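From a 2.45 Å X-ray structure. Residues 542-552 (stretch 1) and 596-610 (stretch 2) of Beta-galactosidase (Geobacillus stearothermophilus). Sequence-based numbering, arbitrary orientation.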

# COMPACT_ATOMS: atom_id res chain seq x y z
N SER A 542 -30.52 -13.84 -5.22
CA SER A 542 -31.75 -13.17 -4.89
C SER A 542 -32.60 -14.10 -4.06
O SER A 542 -32.53 -15.32 -4.22
CB SER A 542 -32.51 -12.75 -6.14
OG SER A 542 -32.87 -13.89 -6.90
N VAL A 543 -33.41 -13.52 -3.17
CA VAL A 543 -34.35 -14.25 -2.36
C VAL A 543 -35.79 -13.83 -2.69
O VAL A 543 -36.11 -12.65 -2.72
CB VAL A 543 -34.08 -14.04 -0.86
CG1 VAL A 543 -35.17 -14.68 -0.02
CG2 VAL A 543 -32.72 -14.61 -0.49
N HIS A 544 -36.65 -14.80 -2.95
CA HIS A 544 -38.06 -14.50 -3.10
C HIS A 544 -38.71 -14.58 -1.74
O HIS A 544 -38.59 -15.60 -1.03
CB HIS A 544 -38.72 -15.47 -4.07
CG HIS A 544 -40.04 -14.98 -4.59
ND1 HIS A 544 -41.23 -15.29 -3.98
CD2 HIS A 544 -40.34 -14.20 -5.65
CE1 HIS A 544 -42.22 -14.73 -4.66
NE2 HIS A 544 -41.71 -14.06 -5.67
N TYR A 545 -39.38 -13.49 -1.38
CA TYR A 545 -39.96 -13.30 -0.06
C TYR A 545 -41.16 -12.36 -0.17
O TYR A 545 -41.09 -11.30 -0.80
CB TYR A 545 -38.90 -12.76 0.90
CG TYR A 545 -39.43 -12.25 2.21
CD1 TYR A 545 -39.65 -13.10 3.27
CD2 TYR A 545 -39.69 -10.89 2.40
CE1 TYR A 545 -40.13 -12.64 4.48
CE2 TYR A 545 -40.17 -10.42 3.60
CZ TYR A 545 -40.39 -11.29 4.64
OH TYR A 545 -40.86 -10.83 5.84
N ARG A 546 -42.28 -12.77 0.44
CA ARG A 546 -43.54 -12.04 0.36
C ARG A 546 -43.84 -11.54 -1.05
O ARG A 546 -44.14 -10.37 -1.22
CB ARG A 546 -43.55 -10.86 1.32
CG ARG A 546 -43.33 -11.23 2.78
CD ARG A 546 -44.55 -11.89 3.37
NE ARG A 546 -44.45 -12.04 4.82
CZ ARG A 546 -44.00 -13.13 5.43
NH1 ARG A 546 -43.61 -14.18 4.71
NH2 ARG A 546 -43.94 -13.19 6.76
N GLY A 547 -43.73 -12.42 -2.04
CA GLY A 547 -44.07 -12.09 -3.41
C GLY A 547 -43.07 -11.26 -4.21
O GLY A 547 -43.27 -11.00 -5.40
N ARG A 548 -41.98 -10.85 -3.57
CA ARG A 548 -41.02 -10.00 -4.27
C ARG A 548 -39.65 -10.70 -4.35
O ARG A 548 -39.36 -11.58 -3.54
CB ARG A 548 -40.92 -8.64 -3.55
CG ARG A 548 -40.07 -7.56 -4.21
CD ARG A 548 -39.88 -6.39 -3.24
NE ARG A 548 -39.07 -5.27 -3.75
CZ ARG A 548 -37.76 -5.34 -4.02
NH1 ARG A 548 -37.10 -6.48 -3.85
NH2 ARG A 548 -37.11 -4.28 -4.46
N SER A 549 -38.83 -10.35 -5.33
CA SER A 549 -37.42 -10.75 -5.32
C SER A 549 -36.58 -9.67 -4.69
O SER A 549 -36.79 -8.48 -4.95
CB SER A 549 -36.92 -11.05 -6.73
OG SER A 549 -37.28 -12.36 -7.10
N TYR A 550 -35.62 -10.07 -3.85
CA TYR A 550 -34.69 -9.15 -3.19
C TYR A 550 -33.25 -9.53 -3.52
O TYR A 550 -32.90 -10.70 -3.46
CB TYR A 550 -34.90 -9.14 -1.67
CG TYR A 550 -36.28 -8.68 -1.22
CD1 TYR A 550 -37.32 -9.58 -1.07
CD2 TYR A 550 -36.52 -7.34 -0.93
CE1 TYR A 550 -38.57 -9.17 -0.64
CE2 TYR A 550 -37.76 -6.91 -0.50
CZ TYR A 550 -38.78 -7.83 -0.36
OH TYR A 550 -40.01 -7.40 0.05
N GLU A 551 -32.41 -8.57 -3.85
CA GLU A 551 -31.05 -8.90 -4.25
C GLU A 551 -30.16 -9.38 -3.09
O GLU A 551 -30.18 -8.82 -1.99
CB GLU A 551 -30.38 -7.70 -4.92
CG GLU A 551 -29.08 -8.07 -5.65
CD GLU A 551 -28.28 -6.85 -6.08
OE1 GLU A 551 -27.87 -6.80 -7.26
OE2 GLU A 551 -28.07 -5.96 -5.24
N LEU A 552 -29.37 -10.41 -3.36
CA LEU A 552 -28.40 -10.91 -2.39
C LEU A 552 -26.99 -10.63 -2.85
O LEU A 552 -26.66 -10.80 -4.04
CB LEU A 552 -28.58 -12.42 -2.17
CG LEU A 552 -27.65 -13.11 -1.17
CD1 LEU A 552 -28.37 -14.29 -0.53
CD2 LEU A 552 -26.33 -13.57 -1.79
N GLY A 596 -29.22 -14.81 4.07
CA GLY A 596 -28.37 -14.13 3.12
C GLY A 596 -28.32 -12.65 3.41
O GLY A 596 -29.14 -12.14 4.17
N ARG A 597 -27.36 -11.96 2.82
CA ARG A 597 -27.24 -10.53 3.02
C ARG A 597 -28.01 -9.82 1.90
O ARG A 597 -27.64 -9.88 0.72
CB ARG A 597 -25.77 -10.10 3.06
CG ARG A 597 -25.58 -8.60 3.14
CD ARG A 597 -24.12 -8.25 3.24
NE ARG A 597 -23.56 -8.56 4.56
CZ ARG A 597 -22.26 -8.49 4.84
NH1 ARG A 597 -21.39 -8.14 3.89
NH2 ARG A 597 -21.83 -8.78 6.06
N LEU A 598 -29.10 -9.18 2.28
CA LEU A 598 -30.08 -8.74 1.30
C LEU A 598 -30.16 -7.22 1.27
O LEU A 598 -29.87 -6.56 2.27
CB LEU A 598 -31.44 -9.37 1.62
CG LEU A 598 -31.43 -10.91 1.63
CD1 LEU A 598 -32.79 -11.46 2.00
CD2 LEU A 598 -31.03 -11.46 0.29
N GLU A 599 -30.55 -6.67 0.12
CA GLU A 599 -30.73 -5.23 -0.05
C GLU A 599 -31.61 -4.58 1.02
O GLU A 599 -32.35 -5.26 1.73
CB GLU A 599 -31.32 -4.94 -1.42
CG GLU A 599 -32.64 -5.67 -1.66
CD GLU A 599 -33.29 -5.26 -2.96
OE1 GLU A 599 -33.52 -6.14 -3.81
OE2 GLU A 599 -33.56 -4.05 -3.12
N ASP A 600 -31.52 -3.25 1.12
CA ASP A 600 -32.24 -2.47 2.13
C ASP A 600 -33.75 -2.75 2.21
O ASP A 600 -34.33 -2.85 3.30
CB ASP A 600 -32.04 -0.98 1.84
CG ASP A 600 -30.66 -0.49 2.22
OD1 ASP A 600 -30.03 -1.07 3.12
OD2 ASP A 600 -30.22 0.51 1.62
N GLN A 601 -34.36 -2.87 1.04
CA GLN A 601 -35.80 -3.01 0.96
C GLN A 601 -36.25 -4.26 1.69
O GLN A 601 -37.33 -4.28 2.28
CB GLN A 601 -36.27 -3.05 -0.51
CG GLN A 601 -37.76 -2.85 -0.67
CD GLN A 601 -38.24 -1.57 0.00
OE1 GLN A 601 -37.59 -0.52 -0.12
NE2 GLN A 601 -39.35 -1.65 0.74
N PHE A 602 -35.41 -5.30 1.66
CA PHE A 602 -35.76 -6.53 2.37
C PHE A 602 -35.93 -6.25 3.85
O PHE A 602 -36.93 -6.64 4.44
CB PHE A 602 -34.74 -7.64 2.21
CG PHE A 602 -35.03 -8.83 3.10
CD1 PHE A 602 -35.98 -9.77 2.74
CD2 PHE A 602 -34.38 -8.99 4.31
CE1 PHE A 602 -36.27 -10.84 3.56
CE2 PHE A 602 -34.67 -10.07 5.13
CZ PHE A 602 -35.62 -11.00 4.75
N HIS A 603 -34.95 -5.59 4.45
CA HIS A 603 -35.02 -5.30 5.87
C HIS A 603 -36.19 -4.38 6.16
O HIS A 603 -36.88 -4.56 7.18
CB HIS A 603 -33.70 -4.70 6.36
CG HIS A 603 -32.53 -5.59 6.13
ND1 HIS A 603 -31.47 -5.24 5.34
CD2 HIS A 603 -32.27 -6.85 6.56
CE1 HIS A 603 -30.60 -6.24 5.29
NE2 HIS A 603 -31.06 -7.23 6.03
N ARG A 604 -36.44 -3.44 5.27
CA ARG A 604 -37.60 -2.58 5.43
C ARG A 604 -38.88 -3.42 5.54
O ARG A 604 -39.63 -3.27 6.49
CB ARG A 604 -37.70 -1.59 4.28
CG ARG A 604 -36.62 -0.52 4.30
CD ARG A 604 -37.01 0.65 3.40
NE ARG A 604 -35.90 1.56 3.23
CZ ARG A 604 -35.12 1.60 2.15
NH1 ARG A 604 -35.33 0.77 1.13
NH2 ARG A 604 -34.12 2.47 2.10
N ASP A 605 -39.10 -4.33 4.59
CA ASP A 605 -40.34 -5.11 4.56
C ASP A 605 -40.44 -6.13 5.73
O ASP A 605 -41.48 -6.23 6.44
CB ASP A 605 -40.45 -5.81 3.20
CG ASP A 605 -40.55 -4.81 2.02
OD1 ASP A 605 -40.79 -3.61 2.25
OD2 ASP A 605 -40.39 -5.21 0.85
N PHE A 606 -39.35 -6.86 5.95
CA PHE A 606 -39.24 -7.86 7.01
C PHE A 606 -39.54 -7.24 8.37
O PHE A 606 -40.41 -7.71 9.16
CB PHE A 606 -37.83 -8.47 6.98
CG PHE A 606 -37.61 -9.56 7.99
CD1 PHE A 606 -37.94 -10.87 7.69
CD2 PHE A 606 -37.11 -9.27 9.24
CE1 PHE A 606 -37.76 -11.88 8.64
CE2 PHE A 606 -36.93 -10.27 10.18
CZ PHE A 606 -37.26 -11.58 9.87
N TYR A 607 -38.81 -6.17 8.65
CA TYR A 607 -38.94 -5.53 9.94
C TYR A 607 -40.23 -4.73 10.03
O TYR A 607 -40.71 -4.46 11.13
CB TYR A 607 -37.72 -4.64 10.22
CG TYR A 607 -36.52 -5.45 10.65
CD1 TYR A 607 -36.57 -6.27 11.77
CD2 TYR A 607 -35.33 -5.40 9.93
CE1 TYR A 607 -35.48 -7.02 12.16
CE2 TYR A 607 -34.24 -6.15 10.31
CZ TYR A 607 -34.31 -6.95 11.43
OH TYR A 607 -33.22 -7.69 11.81
N GLN A 608 -40.81 -4.36 8.89
CA GLN A 608 -42.09 -3.69 8.91
C GLN A 608 -43.11 -4.65 9.47
O GLN A 608 -43.92 -4.30 10.35
CB GLN A 608 -42.53 -3.23 7.53
CG GLN A 608 -43.73 -2.31 7.56
CD GLN A 608 -43.45 -1.02 8.34
OE1 GLN A 608 -42.32 -0.51 8.33
NE2 GLN A 608 -44.46 -0.51 9.04
N GLU A 609 -43.05 -5.87 8.95
CA GLU A 609 -43.92 -6.93 9.46
C GLU A 609 -43.69 -7.15 10.93
O GLU A 609 -44.65 -7.32 11.69
CB GLU A 609 -43.72 -8.23 8.70
CG GLU A 609 -44.34 -8.21 7.33
CD GLU A 609 -45.17 -9.44 7.09
OE1 GLU A 609 -45.26 -10.28 8.01
OE2 GLU A 609 -45.73 -9.56 5.97
N LEU A 610 -42.43 -7.16 11.36
CA LEU A 610 -42.22 -7.32 12.81
C LEU A 610 -42.76 -6.13 13.64
O LEU A 610 -43.18 -6.31 14.78
CB LEU A 610 -40.73 -7.54 13.12
CG LEU A 610 -40.30 -8.99 12.88
CD1 LEU A 610 -38.80 -9.18 13.15
CD2 LEU A 610 -41.13 -9.94 13.75

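The shortest polar contact joins the hairpin of stretch 1 to the helix of stretch 2. Tyr550 OH donates a hydrogen bond to Asp605 OD2 at 2.4 Å, which is very short. The carboxylate lies at the edge of the tyrosine ring, near its plane, where a phenol hydroxyl can best direct its proton. Asp605 is also held from within the helix: Gln601 NE2 donates to Asp605 OD1 at 2.9 Å. Its two oxygens thus serve different partners.

Glu599 makes the next set of bonds. Its side chain turns back to the strand, and Glu551 N donates to Glu599 OE1 at 2.7 Å with a nearly straight angle of 169°. The backbone answers in the other direction, Glu599 N donating to Glu551 O at 3.0 Å. The two residues are therefore tied by a reciprocal pair, one bond to a carboxylate and one to a carbonyl.

A salt bridge lies at the turn. Tyr545 to Arg548 form a type I' turn, and Arg546 within it reaches Glu609 of the helix. Arg546 NE donates to Glu609 OE2 at 3.0 Å. Arg546 NH2 adds a weak bond to Glu609 OE1 at 3.4 Å. Two nitrogens thus face two oxygens, and the carboxylate sits at the edge of the guanidinium.

The Glu599 oxygen that accepts from Glu551 N also forms a salt bridge with Arg548, NH1 of Arg548 lying 3.6 Å from OE1 of Glu599. At this distance the pair counts as a salt bridge but not as a hydrogen bond. The Arg548 guanidinium meets Glu599 at its edge, while one face is covered by Gln601, with Arg548 NH2 4.1 Å from Gln601 CG.

Where the chains run closest, Leu552 and Leu598 form an antiparallel, non-hydrogen-bonded pair with their CA atoms 4.6 Å apart. Each CA of the pair makes a CA-H...O contact: Leu598 CA to Glu551 O at 3.3 Å, and Leu552 CA to Arg597 O at 3.4 Å.

The packing centres on three aromatic rings. Phe602 directs its edge toward the face of Tyr545 and also toward the face of Tyr550. The ring planes meet at 64° and 81°, with centroids 5.0 and 5.5 Å apart. Tyr545 CD2 comes within 3.6 Å of Phe602 CE1, and Tyr550 CD2 within 3.6 Å of Phe602 CB. Phe606, one helical turn further on, extends the cluster, with Phe606 CD1 3.9 Å from Tyr545 CZ.

Leu598 carries the apolar contact back along the hairpin. Leu598 CD2 lies 3.6 Å from Leu552 CB and 3.7 Å from Val543 CG2, so one methyl touches both strands. Gly596 lets Leu552 come close: Leu552 CD1 is 3.7 Å from Gly596 CA, and an ideal CB on that glycine would fall 2.3 Å from Leu552 CD1, a clash. In all, the contact buries 731 Å², both sides summed.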